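Local atomic coordinates of epsin-3 (Saccharomyces cerevisiae, PDB entry 3ONK), a protein that helps recruit clathrin to Golgi and endosomal membranes, binds phosphatidylinositol-3,5-bisphosphate, and takes part in protein sorting at the multivesicular body. Residues E13-E18 against S29-Q34; M51-F56 against R90-L95; Y76-K79 against F85-D88; I124-L127 against K132-A135; D33-G38 against E46-M51. All coordinates share one frame; numbering follows the deposited sequence.

Contact 1. Residues E13-E18 against S29-Q34; sequences EGKVRE and STLMDQ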
# COMPACT_ATOMS: atom_id res chain seq x y z
N GLU A 13 -11.99 -5.98 -4.86
CA GLU A 13 -11.34 -5.00 -5.72
C GLU A 13 -11.99 -3.63 -5.51
O GLU A 13 -11.32 -2.60 -5.61
CB GLU A 13 -11.42 -5.41 -7.19
CG GLU A 13 -10.62 -6.65 -7.51
CD GLU A 13 -10.98 -7.27 -8.86
OE1 GLU A 13 -12.02 -6.88 -9.44
OE2 GLU A 13 -10.22 -8.13 -9.32
N GLY A 14 -13.28 -3.62 -5.19
CA GLY A 14 -13.98 -2.39 -4.88
C GLY A 14 -13.50 -1.78 -3.56
O GLY A 14 -13.40 -0.56 -3.43
N LYS A 15 -13.23 -2.62 -2.58
CA LYS A 15 -12.75 -2.15 -1.29
C LYS A 15 -11.37 -1.50 -1.46
O LYS A 15 -11.13 -0.39 -0.97
CB LYS A 15 -12.69 -3.30 -0.29
CG LYS A 15 -14.04 -3.72 0.26
CD LYS A 15 -13.87 -4.72 1.40
CE LYS A 15 -15.14 -4.87 2.22
NZ LYS A 15 -16.30 -5.20 1.37
N VAL A 16 -10.48 -2.18 -2.19
CA VAL A 16 -9.16 -1.63 -2.48
C VAL A 16 -9.26 -0.33 -3.27
O VAL A 16 -8.55 0.63 -3.00
CB VAL A 16 -8.28 -2.62 -3.26
CG1 VAL A 16 -6.92 -1.99 -3.56
CG2 VAL A 16 -8.10 -3.90 -2.48
N ARG A 17 -10.16 -0.31 -4.26
CA ARG A 17 -10.39 0.91 -5.03
C ARG A 17 -10.77 2.08 -4.13
O ARG A 17 -10.20 3.17 -4.24
CB ARG A 17 -11.45 0.70 -6.12
CG ARG A 17 -10.93 -0.02 -7.35
CD ARG A 17 -11.91 0.06 -8.52
NE ARG A 17 -11.54 1.08 -9.50
CZ ARG A 17 -12.18 2.23 -9.67
NH1 ARG A 17 -11.77 3.10 -10.59
NH2 ARG A 17 -13.24 2.52 -8.92
N GLU A 18 -11.73 1.85 -3.24
CA GLU A 18 -12.18 2.86 -2.28
C GLU A 18 -11.06 3.31 -1.35
O GLU A 18 -10.89 4.51 -1.09
CB GLU A 18 -13.36 2.35 -1.43
CG GLU A 18 -13.65 3.27 -0.22
CD GLU A 18 -14.79 2.81 0.69
OE1 GLU A 18 -15.36 1.72 0.47
OE2 GLU A 18 -15.11 3.55 1.65
N SER A 29 -9.18 2.73 9.09
CA SER A 29 -8.47 1.53 9.53
C SER A 29 -9.32 0.27 9.42
O SER A 29 -8.78 -0.80 9.12
CB SER A 29 -7.94 1.70 10.96
OG SER A 29 -9.02 1.68 11.88
N THR A 30 -10.62 0.38 9.65
CA THR A 30 -11.53 -0.77 9.53
C THR A 30 -11.61 -1.31 8.07
O THR A 30 -11.65 -2.53 7.85
CB THR A 30 -12.97 -0.48 10.08
OG1 THR A 30 -12.92 -0.35 11.50
CG2 THR A 30 -13.92 -1.63 9.76
N LEU A 31 -11.62 -0.41 7.10
CA LEU A 31 -11.63 -0.79 5.70
C LEU A 31 -10.33 -1.49 5.35
O LEU A 31 -10.31 -2.48 4.59
CB LEU A 31 -11.81 0.44 4.81
CG LEU A 31 -11.77 0.19 3.29
CD1 LEU A 31 -12.92 -0.69 2.85
CD2 LEU A 31 -11.77 1.52 2.56
N MET A 32 -9.23 -0.99 5.90
CA MET A 32 -7.93 -1.62 5.71
C MET A 32 -7.92 -3.04 6.30
O MET A 32 -7.46 -3.99 5.67
CB MET A 32 -6.83 -0.75 6.31
CG MET A 32 -6.55 0.54 5.56
SD MET A 32 -4.97 1.25 6.05
CE MET A 32 -5.31 1.67 7.77
N ASP A 33 -8.45 -3.18 7.51
CA ASP A 33 -8.58 -4.50 8.14
C ASP A 33 -9.42 -5.47 7.28
O ASP A 33 -9.06 -6.63 7.12
CB ASP A 33 -9.16 -4.39 9.55
CG ASP A 33 -8.60 -5.45 10.50
OD1 ASP A 33 -7.55 -6.05 10.19
OD2 ASP A 33 -9.21 -5.68 11.56
N GLN A 34 -10.52 -4.97 6.73
CA GLN A 34 -11.36 -5.80 5.85
C GLN A 34 -10.53 -6.33 4.69
O GLN A 34 -10.61 -7.50 4.31
CB GLN A 34 -12.58 -5.02 5.33
CG GLN A 34 -13.69 -4.84 6.39
CD GLN A 34 -14.81 -3.91 5.92
OE1 GLN A 34 -14.56 -2.91 5.25
NE2 GLN A 34 -16.05 -4.22 6.29

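Contact 2. Residues M51-F56 against R90-L95; sequences MIFRRF and RNSINL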
# COMPACT_ATOMS: atom_id res chain seq x y z
N MET A 51 -4.78 -4.67 -7.89
CA MET A 51 -5.36 -3.36 -7.65
C MET A 51 -4.36 -2.38 -7.04
O MET A 51 -4.30 -1.21 -7.44
CB MET A 51 -6.58 -3.50 -6.75
CG MET A 51 -7.75 -4.28 -7.37
SD MET A 51 -8.47 -3.49 -8.82
CE MET A 51 -8.47 -1.78 -8.31
N ILE A 52 -3.57 -2.84 -6.07
CA ILE A 52 -2.67 -1.95 -5.36
C ILE A 52 -1.55 -1.43 -6.25
O ILE A 52 -1.20 -0.26 -6.18
CB ILE A 52 -2.03 -2.59 -4.11
CG1 ILE A 52 -3.04 -2.69 -2.97
CG2 ILE A 52 -0.85 -1.74 -3.63
CD1 ILE A 52 -2.39 -2.96 -1.60
N PHE A 53 -0.99 -2.31 -7.08
CA PHE A 53 0.15 -1.90 -7.89
C PHE A 53 -0.26 -1.18 -9.17
O PHE A 53 0.51 -0.40 -9.72
CB PHE A 53 1.07 -3.09 -8.18
CG PHE A 53 1.70 -3.68 -6.95
CD1 PHE A 53 2.40 -2.87 -6.06
CD2 PHE A 53 1.61 -5.03 -6.68
CE1 PHE A 53 2.99 -3.40 -4.92
CE2 PHE A 53 2.20 -5.58 -5.53
CZ PHE A 53 2.88 -4.76 -4.65
N ARG A 54 -1.49 -1.43 -9.64
CA ARG A 54 -2.03 -0.68 -10.77
C ARG A 54 -1.76 0.79 -10.54
O ARG A 54 -1.45 1.53 -11.46
CB ARG A 54 -3.53 -0.90 -10.93
CG ARG A 54 -3.86 -2.30 -11.42
CD ARG A 54 -5.32 -2.47 -11.78
NE ARG A 54 -5.57 -3.84 -12.23
CZ ARG A 54 -5.35 -4.27 -13.46
NH1 ARG A 54 -4.88 -3.44 -14.39
NH2 ARG A 54 -5.59 -5.54 -13.77
N ARG A 55 -1.86 1.20 -9.28
CA ARG A 55 -1.66 2.59 -8.91
C ARG A 55 -0.23 3.08 -9.19
O ARG A 55 -0.04 4.16 -9.75
CB ARG A 55 -2.06 2.79 -7.44
CG ARG A 55 -3.42 3.46 -7.25
CD ARG A 55 -4.54 2.71 -7.99
NE ARG A 55 -5.35 1.90 -7.09
CZ ARG A 55 -6.18 0.93 -7.48
NH1 ARG A 55 -6.32 0.64 -8.78
NH2 ARG A 55 -6.87 0.25 -6.57
N PHE A 56 0.76 2.27 -8.81
CA PHE A 56 2.17 2.64 -8.95
C PHE A 56 2.58 2.84 -10.39
O PHE A 56 3.53 3.58 -10.67
CB PHE A 56 3.07 1.57 -8.33
CG PHE A 56 2.80 1.31 -6.89
CD1 PHE A 56 1.91 2.11 -6.20
CD2 PHE A 56 3.44 0.29 -6.22
CE1 PHE A 56 1.65 1.88 -4.86
CE2 PHE A 56 3.18 0.06 -4.89
CZ PHE A 56 2.29 0.86 -4.21
N ARG A 90 6.95 -9.19 -2.06
CA ARG A 90 8.39 -9.24 -2.30
C ARG A 90 8.77 -9.46 -3.77
O ARG A 90 9.81 -8.97 -4.22
CB ARG A 90 9.07 -10.25 -1.37
CG ARG A 90 9.33 -9.67 0.01
CD ARG A 90 9.68 -10.72 1.04
NE ARG A 90 10.18 -10.10 2.26
CZ ARG A 90 10.67 -10.78 3.29
NH1 ARG A 90 10.70 -12.12 3.26
NH2 ARG A 90 11.13 -10.13 4.34
N ASN A 91 7.92 -10.19 -4.50
CA ASN A 91 8.12 -10.44 -5.93
C ASN A 91 7.96 -9.19 -6.80
O ASN A 91 8.21 -9.22 -8.00
CB ASN A 91 7.19 -11.56 -6.42
CG ASN A 91 7.50 -12.91 -5.78
OD1 ASN A 91 8.62 -13.15 -5.32
ND2 ASN A 91 6.51 -13.81 -5.75
N SER A 92 7.55 -8.09 -6.17
CA SER A 92 7.29 -6.83 -6.87
C SER A 92 8.11 -5.66 -6.32
O SER A 92 7.76 -4.51 -6.58
CB SER A 92 5.81 -6.45 -6.75
OG SER A 92 4.97 -7.40 -7.38
N ILE A 93 9.18 -5.94 -5.56
CA ILE A 93 10.02 -4.89 -4.98
C ILE A 93 10.52 -3.95 -6.08
O ILE A 93 10.57 -2.73 -5.90
CB ILE A 93 11.26 -5.46 -4.26
CG1 ILE A 93 10.87 -6.26 -3.02
CG2 ILE A 93 12.17 -4.34 -3.79
CD1 ILE A 93 10.44 -5.37 -1.85
N ASN A 94 10.88 -4.54 -7.21
CA ASN A 94 11.32 -3.82 -8.40
C ASN A 94 10.39 -2.66 -8.78
O ASN A 94 10.83 -1.52 -8.94
CB ASN A 94 11.41 -4.82 -9.58
CG ASN A 94 10.49 -6.05 -9.38
OD1 ASN A 94 10.87 -7.05 -8.74
ND2 ASN A 94 9.27 -5.98 -9.93
N LEU A 95 9.12 -2.99 -8.91
CA LEU A 95 8.08 -2.04 -9.29
C LEU A 95 7.90 -0.98 -8.20
O LEU A 95 7.66 0.19 -8.49
CB LEU A 95 6.77 -2.80 -9.52
CG LEU A 95 5.59 -2.24 -10.33
CD1 LEU A 95 4.29 -2.49 -9.58
CD2 LEU A 95 5.73 -0.76 -10.67

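Contact 3. Residues Y76-K79 against F85-D88; sequences YLIK and FIDD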
# COMPACT_ATOMS: atom_id res chain seq x y z
N TYR A 76 -0.01 -1.19 5.99
CA TYR A 76 -0.92 -1.83 6.93
C TYR A 76 -0.97 -3.34 6.66
O TYR A 76 -0.99 -4.13 7.60
CB TYR A 76 -2.32 -1.21 6.80
CG TYR A 76 -3.30 -1.67 7.86
CD1 TYR A 76 -3.44 -0.98 9.06
CD2 TYR A 76 -4.07 -2.81 7.66
CE1 TYR A 76 -4.35 -1.41 10.02
CE2 TYR A 76 -4.97 -3.25 8.61
CZ TYR A 76 -5.10 -2.55 9.79
OH TYR A 76 -6.00 -3.00 10.74
N LEU A 77 -0.97 -3.73 5.39
CA LEU A 77 -1.16 -5.13 5.02
C LEU A 77 0.06 -5.95 5.37
O LEU A 77 -0.04 -7.12 5.74
CB LEU A 77 -1.47 -5.27 3.53
CG LEU A 77 -2.82 -4.72 3.06
CD1 LEU A 77 -2.97 -4.92 1.56
CD2 LEU A 77 -3.99 -5.37 3.81
N ILE A 78 1.23 -5.34 5.25
CA ILE A 78 2.44 -6.01 5.65
C ILE A 78 2.46 -6.25 7.16
O ILE A 78 2.98 -7.26 7.63
CB ILE A 78 3.67 -5.25 5.12
CG1 ILE A 78 3.68 -5.38 3.58
CG2 ILE A 78 4.95 -5.80 5.72
CD1 ILE A 78 4.47 -4.35 2.88
N LYS A 79 1.81 -5.37 7.91
CA LYS A 79 1.72 -5.52 9.37
C LYS A 79 0.56 -6.39 9.84
O LYS A 79 0.61 -6.99 10.91
CB LYS A 79 1.64 -4.14 10.05
CG LYS A 79 2.92 -3.33 9.93
CD LYS A 79 2.67 -1.86 10.25
CE LYS A 79 3.89 -1.02 9.89
NZ LYS A 79 3.65 0.44 10.13
N PHE A 85 1.03 -12.91 1.63
CA PHE A 85 0.90 -11.63 0.94
C PHE A 85 2.22 -10.85 0.90
O PHE A 85 2.50 -10.12 -0.06
CB PHE A 85 -0.18 -10.77 1.61
CG PHE A 85 -0.32 -9.40 1.02
CD1 PHE A 85 0.31 -8.32 1.60
CD2 PHE A 85 -1.05 -9.21 -0.15
CE1 PHE A 85 0.18 -7.05 1.05
CE2 PHE A 85 -1.16 -7.96 -0.70
CZ PHE A 85 -0.56 -6.88 -0.10
N ILE A 86 3.03 -10.98 1.97
CA ILE A 86 4.38 -10.40 2.01
C ILE A 86 5.25 -11.12 0.98
O ILE A 86 6.03 -10.49 0.26
CB ILE A 86 5.06 -10.60 3.41
CG1 ILE A 86 4.14 -10.19 4.56
CG2 ILE A 86 6.42 -9.91 3.46
CD1 ILE A 86 3.58 -8.81 4.42
N ASP A 87 5.14 -12.45 0.94
CA ASP A 87 5.83 -13.24 -0.07
C ASP A 87 5.47 -12.69 -1.45
O ASP A 87 6.36 -12.37 -2.25
CB ASP A 87 5.46 -14.73 0.03
CG ASP A 87 6.05 -15.41 1.26
OD1 ASP A 87 5.67 -16.56 1.56
OD2 ASP A 87 6.91 -14.81 1.94
N ASP A 88 4.18 -12.58 -1.74
CA ASP A 88 3.71 -12.02 -3.02
C ASP A 88 4.31 -10.64 -3.30
O ASP A 88 4.88 -10.41 -4.36
CB ASP A 88 2.19 -11.88 -3.02
CG ASP A 88 1.48 -13.22 -3.05
OD1 ASP A 88 2.16 -14.28 -3.15
OD2 ASP A 88 0.24 -13.22 -2.99

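Contact 4. Residues I124-L127 against K132-A135; sequences IELL and KIRA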
# COMPACT_ATOMS: atom_id res chain seq x y z
N ILE A 124 10.11 -0.27 1.85
CA ILE A 124 11.08 -1.18 1.25
C ILE A 124 12.04 -1.68 2.32
O ILE A 124 12.42 -2.85 2.34
CB ILE A 124 11.83 -0.54 0.06
CG1 ILE A 124 10.89 -0.41 -1.15
CG2 ILE A 124 13.06 -1.37 -0.31
CD1 ILE A 124 11.39 0.54 -2.23
N GLU A 125 12.42 -0.80 3.23
CA GLU A 125 13.21 -1.21 4.37
C GLU A 125 12.44 -2.28 5.13
O GLU A 125 13.00 -3.32 5.47
CB GLU A 125 13.51 -0.01 5.26
CG GLU A 125 14.60 -0.24 6.26
CD GLU A 125 14.68 0.88 7.27
OE1 GLU A 125 13.63 1.50 7.56
OE2 GLU A 125 15.79 1.14 7.78
N LEU A 126 11.15 -2.04 5.36
CA LEU A 126 10.30 -3.01 6.07
C LEU A 126 10.24 -4.35 5.34
O LEU A 126 10.61 -5.38 5.91
CB LEU A 126 8.87 -2.47 6.28
CG LEU A 126 7.90 -3.39 7.05
CD1 LEU A 126 8.40 -3.66 8.47
CD2 LEU A 126 6.46 -2.84 7.07
N LEU A 127 9.81 -4.31 4.08
CA LEU A 127 9.60 -5.52 3.30
C LEU A 127 10.81 -6.44 3.25
O LEU A 127 10.65 -7.65 3.22
CB LEU A 127 9.24 -5.17 1.85
CG LEU A 127 7.78 -5.19 1.42
CD1 LEU A 127 7.74 -4.73 -0.01
CD2 LEU A 127 7.12 -6.56 1.56
N LYS A 132 12.45 -6.71 11.09
CA LYS A 132 11.54 -5.58 11.14
C LYS A 132 10.09 -6.03 11.02
O LYS A 132 9.22 -5.61 11.79
CB LYS A 132 11.86 -4.60 10.01
CG LYS A 132 12.85 -3.52 10.41
CD LYS A 132 13.22 -2.63 9.23
CE LYS A 132 14.01 -1.40 9.67
NZ LYS A 132 13.12 -0.35 10.24
N ILE A 133 9.85 -6.88 10.03
CA ILE A 133 8.53 -7.46 9.85
C ILE A 133 8.05 -8.16 11.12
O ILE A 133 6.93 -7.93 11.55
CB ILE A 133 8.53 -8.46 8.66
CG1 ILE A 133 8.74 -7.72 7.33
CG2 ILE A 133 7.23 -9.25 8.62
CD1 ILE A 133 9.10 -8.65 6.18
N ARG A 134 8.88 -9.02 11.70
CA ARG A 134 8.48 -9.78 12.88
C ARG A 134 8.09 -8.83 14.02
O ARG A 134 7.09 -9.04 14.71
CB ARG A 134 9.60 -10.72 13.33
CG ARG A 134 9.10 -12.04 13.91
CD ARG A 134 9.28 -12.12 15.43
NE ARG A 134 8.05 -12.59 16.08
CZ ARG A 134 7.91 -12.81 17.39
NH1 ARG A 134 8.94 -12.61 18.22
NH2 ARG A 134 6.75 -13.23 17.87
N ALA A 135 8.91 -7.79 14.21
CA ALA A 135 8.68 -6.76 15.23
C ALA A 135 7.42 -5.91 15.00
O ALA A 135 6.63 -5.72 15.91
CB ALA A 135 9.93 -5.84 15.34
O HOH W 1 11.04 0.92 8.10

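Contact 5. Residues D33-G38 against E46-M51; sequences DQISQG and EEILSM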
# COMPACT_ATOMS: atom_id res chain seq x y z
N ASP A 33 -8.45 -3.18 7.51
CA ASP A 33 -8.58 -4.50 8.14
C ASP A 33 -9.42 -5.47 7.28
O ASP A 33 -9.06 -6.63 7.12
CB ASP A 33 -9.16 -4.39 9.55
CG ASP A 33 -8.60 -5.45 10.50
OD1 ASP A 33 -7.55 -6.05 10.19
OD2 ASP A 33 -9.21 -5.68 11.56
N GLN A 34 -10.52 -4.97 6.73
CA GLN A 34 -11.36 -5.80 5.85
C GLN A 34 -10.53 -6.33 4.69
O GLN A 34 -10.61 -7.50 4.31
CB GLN A 34 -12.58 -5.02 5.33
CG GLN A 34 -13.69 -4.84 6.39
CD GLN A 34 -14.81 -3.91 5.92
OE1 GLN A 34 -14.56 -2.91 5.25
NE2 GLN A 34 -16.05 -4.22 6.29
N ILE A 35 -9.70 -5.45 4.12
CA ILE A 35 -8.86 -5.84 3.01
C ILE A 35 -7.78 -6.83 3.46
O ILE A 35 -7.46 -7.80 2.76
CB ILE A 35 -8.25 -4.59 2.34
CG1 ILE A 35 -9.35 -3.81 1.60
CG2 ILE A 35 -7.17 -5.00 1.39
CD1 ILE A 35 -9.01 -2.34 1.37
N SER A 36 -7.23 -6.58 4.64
CA SER A 36 -6.29 -7.50 5.25
C SER A 36 -6.88 -8.91 5.33
O SER A 36 -6.20 -9.88 5.03
CB SER A 36 -5.85 -6.99 6.63
OG SER A 36 -4.92 -7.86 7.21
N GLN A 37 -8.14 -9.00 5.74
CA GLN A 37 -8.82 -10.30 5.80
C GLN A 37 -8.79 -11.01 4.44
O GLN A 37 -8.66 -12.23 4.38
CB GLN A 37 -10.28 -10.17 6.27
CG GLN A 37 -10.48 -9.39 7.55
CD GLN A 37 -9.73 -9.97 8.73
OE1 GLN A 37 -8.87 -9.31 9.31
NE2 GLN A 37 -10.06 -11.20 9.09
N GLY A 38 -8.91 -10.24 3.36
CA GLY A 38 -8.92 -10.80 2.03
C GLY A 38 -7.58 -11.38 1.59
O GLY A 38 -7.54 -12.18 0.66
N GLU A 46 -4.71 -12.17 -4.66
CA GLU A 46 -4.31 -11.73 -6.00
C GLU A 46 -5.12 -10.52 -6.48
O GLU A 46 -4.57 -9.63 -7.13
CB GLU A 46 -4.43 -12.89 -7.01
CG GLU A 46 -3.10 -13.25 -7.69
CD GLU A 46 -3.03 -14.71 -8.14
OE1 GLU A 46 -4.01 -15.46 -7.89
OE2 GLU A 46 -2.01 -15.11 -8.74
N GLU A 47 -6.41 -10.48 -6.16
CA GLU A 47 -7.23 -9.31 -6.51
C GLU A 47 -6.67 -8.04 -5.91
O GLU A 47 -6.57 -7.00 -6.58
CB GLU A 47 -8.67 -9.48 -6.04
CG GLU A 47 -9.42 -10.54 -6.80
CD GLU A 47 -10.84 -10.73 -6.30
OE1 GLU A 47 -11.45 -11.73 -6.71
OE2 GLU A 47 -11.33 -9.90 -5.50
N ILE A 48 -6.30 -8.13 -4.64
CA ILE A 48 -5.78 -6.99 -3.88
C ILE A 48 -4.46 -6.54 -4.47
O ILE A 48 -4.22 -5.35 -4.64
CB ILE A 48 -5.55 -7.38 -2.39
CG1 ILE A 48 -6.87 -7.75 -1.71
CG2 ILE A 48 -4.88 -6.26 -1.63
CD1 ILE A 48 -6.67 -8.45 -0.38
N LEU A 49 -3.61 -7.51 -4.77
CA LEU A 49 -2.30 -7.27 -5.37
C LEU A 49 -2.38 -6.47 -6.67
O LEU A 49 -1.78 -5.40 -6.80
CB LEU A 49 -1.65 -8.63 -5.64
CG LEU A 49 -0.13 -8.74 -5.57
CD1 LEU A 49 0.34 -8.71 -4.11
CD2 LEU A 49 0.35 -10.02 -6.30
N SER A 50 -3.11 -7.00 -7.65
CA SER A 50 -3.34 -6.31 -8.91
C SER A 50 -3.72 -4.86 -8.67
O SER A 50 -3.06 -3.94 -9.16
CB SER A 50 -4.48 -6.97 -9.66
OG SER A 50 -4.33 -8.37 -9.64
N MET A 51 -4.78 -4.67 -7.89
CA MET A 51 -5.36 -3.36 -7.65
C MET A 51 -4.36 -2.38 -7.04
O MET A 51 -4.30 -1.21 -7.44
CB MET A 51 -6.58 -3.50 -6.75
CG MET A 51 -7.75 -4.28 -7.37
SD MET A 51 -8.47 -3.49 -8.82
CE MET A 51 -8.47 -1.78 -8.31

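Contact 1. Residues E13-E18 against S29-Q34
L31 and K15 are the nearest backbone pair of the two segments, their CA atoms 7.2 Å apart. The helical segments run largely antiparallel, at 146° between their N-to-C directions with axes 9.9 Å apart. L31 holds CG anti to its own amide nitrogen (chi1 177°), and its two methyl groups lean mainly to different partners. L31 CD1 lies 4.1 Å from both CB and CG of K15, against the foot of the lysine chain. L31 CD2 is closer to E18, 3.8 Å from CG and equally near CD, so the leucine fork spans one helical turn of the facing helix. One turn after L31, Q34 meets the far end of the lysine: the two chains cross at about a right angle, and Q34 OE1 stands 3.7 Å from K15 CE. K15 bends at chi4 (54°), and its NZ has a weak, long ion pair with E11. V16 and M32 both touch L73 of helix 64-80, against which this pair of helices packs in the ENTH domain. No hydrogen bond or salt bridge crosses the contact, which implies cohesion through van der Waals contact between methyl and methylene groups and the polar ends of E18 and Q34.

Contact 2. Residues M51-F56 against R90-L95
F53 takes S92 on its ring and L95 at its base, joining helix 42-57 to the turn before helix 93-97 within the all-helical ENTH fold. F53 CG stands opposite the carbonyl carbon (chi1 -63°), which sends the ring toward S92. The serine approach is a CH-pi contact: S92 CB sits 4.3 Å from the centroid of the F53 ring and 27° off the ring normal, over one face. S92 OG leans the same way, nearest to F53 CE2 at 3.8 Å. L95 meets the CB end of the phenylalanine, its CD1 3.6 Å from F53 CB, while its other methyl, CD2, lies 4.2 Å from F56 CB. One leucine therefore bridges two aromatics three positions apart. In the next shell, a type I turn from R90 to I93 brings S92 to the N-cap position of helix 93-97, although its side chain makes no capping bond. R90, at the start of that turn, is anchored by a salt bridge to D130 and a hydrogen bond to L127 O. Helix 64-80 adds L74 to F53 and A70 to F56. Within helix 42-57, F56 CD2 lies at the edge of the F53 ring, in its plane.

Contact 3. Residues Y76-K79 against F85-D88
Helices 64-80 and 83-90 follow each other through a short connection, and I78 and I86, the backbone pair nearest across the two segments, have CA atoms 6.0 Å apart. Two apolar pairs fill the interface. In the first, the side chains of L77 and F85 each leave the backbone toward the opposing segment. With chi1 at 177° the F85 ring lies beside its own carbonyl carbon and turns to L77: CE1 of F85 lies 3.5 Å from L77 CB, and F85 CZ is equally close to L77 CD1. The CE1 and CZ atoms of the ring thus take the root and one methyl of the leucine, obliquely. In the second pair a single methyl does the work. I86 CD1 lies 3.3 Å from I78 CA and 3.5 Å from I78 CG1, with I78 CB and CG2 scarcely farther off, so this methyl rests on the base of the isoleucine. All four residues are buried, and no hydrogen bond passes between the segments. Around them, the core of the ENTH domain closes in from several helices. L77 reaches I52 of helix 42-57 and I35 of helix 29-38, while F85 packs on L49 of helix 42-57. I78 turns to L123, L126 and L127 of helix 113-127, and I86 touches L127 as well as I133 of helix 130-143.

Contact 4. Residues I124-L127 against K132-A135
The short turn between consecutive helices 113-127 and 130-143 of the ENTH domain is held by one apolar cluster and one charged pair. The nearest CA atoms, those of L126 and K132, are 5.8 Å apart. On the inner side I133 leans over the last turn of the first helix: its CG1 comes to 3.3 Å from L126 O, and its CD1 to 3.5 Å from L127 O. L126 CD1 packs on the same isoleucine, 4.2 Å from I133 CG1. L127 also touches I93 and I96 of helix 93-97, continuing the apolar layer inward. On the outer side E125 and K132 cross as chains before their charges meet, with K132 CE 3.4 Å from E125 CD. The lysine bends at its last torsion (chi4 -79°), and K132 NZ then lies 3.3 Å from E125 OE1 in a salt bridge whose hydrogen bond is weak. A water adds a second path, donating to E125 OE1 at 2.7 Å and accepting from K132 NZ at 3.2 Å. With E125 exposed, a long direct bond and a water bridging the same two atoms, the ion pair probably contributes only modestly, whereas buried I133 packs on the carbonyls of L126 and L127 and on the L126 methyl.

Contact 5. Residues D33-G38 against E46-M51
I48 leaves the backbone of helix 42-57 toward helix 29-38, where I35 and G38 receive it. From CB the chain divides. The CG2 branch meets I35 CG2 at 4.0 Å. The other branch starts at CG1, set anti to the carbonyl carbon (chi1 -63°), and passes the same I35 methyl at 4.2 Å. An extended second torsion (chi2 166°) then carries CD1 forward to the backbone of helix 29-38. That tip lies 3.9 Å from I35 CG2, but it comes nearer to main-chain atoms: I48 CD1 is 3.3 Å from I35 O and 3.6 Å from G38 C. In the ENTH fold this is a buried junction between two consecutive helices, with G38 close to the turn that joins them. G38 meets the methyl with its backbone. I48 also touches L77 of helix 64-80, adding a third helix to the cluster. Away from the interface, E46 O takes two bonds from S50, reached from opposite faces of the carbonyl plane by the backbone N and by OG, the latter at 2.8 Å with a C=O...OG angle of 146°.

All five contacts join helices of one ENTH domain. Contacts 1 and 5 share helix 29-38, with centres about 8 Å apart, while contacts 5 and 2 both use helix 42-57 and have M51 in common. Contact 3 falls between the two segments of contact 2 in sequence, their centres about 12 Å apart. Contact 4 comes last along the chain, its centre about 10 Å from that of contact 3, and touches it through I78, I86, L126, L127 and I133. Contacts 1 and 4, centres about 22 Å and nearest atoms about 12 Å apart, do not touch. From 1 through 5 and 3 to 4, neighbouring contacts touch one another, so the packing passes from helix 11-19 to helix 130-143 and unites the chain as one compact helical domain.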